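Local coordinates for putative acyl-[acyl-carrier-protein]--UDP-N-acetylglucosamine O-acyltransferase (Bacteroides fragilis, PDB 4R36) that probably transfers an acyl chain from acyl carrier protein to UDP-N-acetylglucosamine, as a left-handed beta-helix acyltransferase of the LpxA family, at residues I160-A164 with V178-V182. Sequence-based numbering, arbitrary orientation.
Sequences IDDNA and VGGYV
D161 N donates to V178 O over 2.8 Å, nearly straight at 166°. At the other end, a water donates to N163 O (2.8 Å) and to V182 O, bridging the segments. Y181 N adds a weak, bent bond to N163 O, and Y181 CA lies close to the same oxygen. N163 CB sits over one face of the Y181 ring, 3.7 Å from its centroid, in a CH-pi contact. N163 CG is anti to its carbonyl carbon (chi1 -46°), which lays the amide alongside the ring, tilted 34° from it. N163 OD1 is 3.1 Å from Y181 OH. Inside, I160 CD1 meets V178 CG2 at 3.9 Å, and both side chains touch M172. D161 OD2 makes a salt bridge with R177 and a hydrogen bond with Y261 OH, which also accepts one from G180 N. G179-V182 is a type II beta turn; D161-A164 makes the equivalent turn one coil earlier in the left-handed beta-helix. Y181 O accepts a hydrogen bond from N211 ND2; N211 belongs to the UDP-GlcNAc site, which holds no nucleotide sugar here. The turns join strands 159-160 and 177-178, paired in parallel, to strands 165-166 and 183-184, with Y261 reaching in from helix 257-267.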
loop_
_atom_site.group_PDB
_atom_site.type_symbol
_atom_site.label_atom_id
_atom_site.label_comp_id
_atom_site.label_asym_id
_atom_site.label_seq_id
_atom_site.Cartn_x
_atom_site.Cartn_y
_atom_site.Cartn_z
ATOM N N ILE A 160 6.573 18.592 4.418
ATOM C CA ILE A 160 7.811 18.020 3.904
ATOM C C ILE A 160 8.596 19.196 3.287
ATOM O O ILE A 160 8.103 19.898 2.394
ATOM C CB ILE A 160 7.633 16.944 2.823
ATOM C CG1 ILE A 160 6.601 15.864 3.101
ATOM C CG2 ILE A 160 8.989 16.396 2.307
ATOM C CD1 ILE A 160 6.828 14.975 4.205
ATOM N N ASP A 161 9.805 19.379 3.795
ATOM C CA ASP A 161 10.713 20.441 3.317
ATOM C C ASP A 161 11.365 20.013 1.988
ATOM O O ASP A 161 11.305 18.860 1.594
ATOM C CB ASP A 161 11.800 20.770 4.341
ATOM C CG ASP A 161 11.282 21.411 5.614
ATOM O OD1 ASP A 161 10.049 21.502 5.890
ATOM O OD2 ASP A 161 12.145 21.790 6.475
ATOM N N ASP A 162 12.058 20.925 1.337
ATOM C CA ASP A 162 12.641 20.605 0.050
ATOM C C ASP A 162 13.672 19.496 0.053
ATOM O O ASP A 162 14.481 19.327 0.990
ATOM C CB ASP A 162 13.281 21.861 -0.516
ATOM C CG ASP A 162 12.246 22.953 -0.841
ATOM O OD1 ASP A 162 10.980 22.747 -0.731
ATOM O OD2 ASP A 162 12.709 24.106 -1.101
ATOM N N ASN A 163 13.745 18.798 -1.047
ATOM C CA ASN A 163 14.817 17.836 -1.315
ATOM C C ASN A 163 14.845 16.552 -0.473
ATOM O O ASN A 163 15.877 15.936 -0.322
ATOM C CB ASN A 163 16.211 18.494 -1.320
ATOM C CG ASN A 163 16.254 19.778 -2.104
ATOM O OD1 ASN A 163 16.542 20.840 -1.578
ATOM N ND2 ASN A 163 15.896 19.677 -3.338
ATOM N N ALA A 164 13.716 16.138 0.059
ATOM C CA ALA A 164 13.667 14.977 0.892
ATOM C C ALA A 164 13.497 13.762 -0.004
ATOM O O ALA A 164 12.944 13.873 -1.084
ATOM C CB ALA A 164 12.463 15.078 1.851
ATOM N N VAL A 178 9.138 16.750 8.064
ATOM C CA VAL A 178 10.379 16.175 7.572
ATOM C C VAL A 178 11.263 17.279 6.976
ATOM O O VAL A 178 10.868 18.030 6.057
ATOM C CB VAL A 178 10.106 15.101 6.479
ATOM C CG1 VAL A 178 11.374 14.559 5.856
ATOM C CG2 VAL A 178 9.255 13.969 7.053
ATOM N N GLY A 179 12.498 17.348 7.459
ATOM C CA GLY A 179 13.474 18.357 7.029
ATOM C C GLY A 179 14.077 18.006 5.714
ATOM O O GLY A 179 13.942 16.873 5.191
ATOM N N GLY A 180 14.703 19.019 5.104
ATOM C CA GLY A 180 15.364 18.791 3.842
ATOM C C GLY A 180 16.446 17.773 3.857
ATOM O O GLY A 180 17.120 17.602 4.885
ATOM N N TYR A 181 16.643 17.115 2.719
ATOM C CA TYR A 181 17.775 16.191 2.461
ATOM C C TYR A 181 17.807 14.909 3.348
ATOM O O TYR A 181 18.804 14.256 3.486
ATOM C CB TYR A 181 19.107 16.935 2.570
ATOM C CG TYR A 181 19.260 17.971 1.525
ATOM C CD1 TYR A 181 19.646 17.610 0.230
ATOM C CD2 TYR A 181 19.012 19.281 1.798
ATOM C CE1 TYR A 181 19.781 18.583 -0.736
ATOM C CE2 TYR A 181 19.125 20.256 0.798
ATOM C CZ TYR A 181 19.529 19.882 -0.453
ATOM O OH TYR A 181 19.670 20.757 -1.533
ATOM N N VAL A 182 16.679 14.570 3.907
ATOM C CA VAL A 182 16.527 13.384 4.728
ATOM C C VAL A 182 16.368 12.226 3.784
ATOM O O VAL A 182 15.858 12.398 2.644
ATOM C CB VAL A 182 15.269 13.587 5.548
ATOM C CG1 VAL A 182 14.606 12.327 6.001
ATOM C CG2 VAL A 182 15.472 14.555 6.725
HETATM O O HOH W 1 17.468 13.664 0.225
#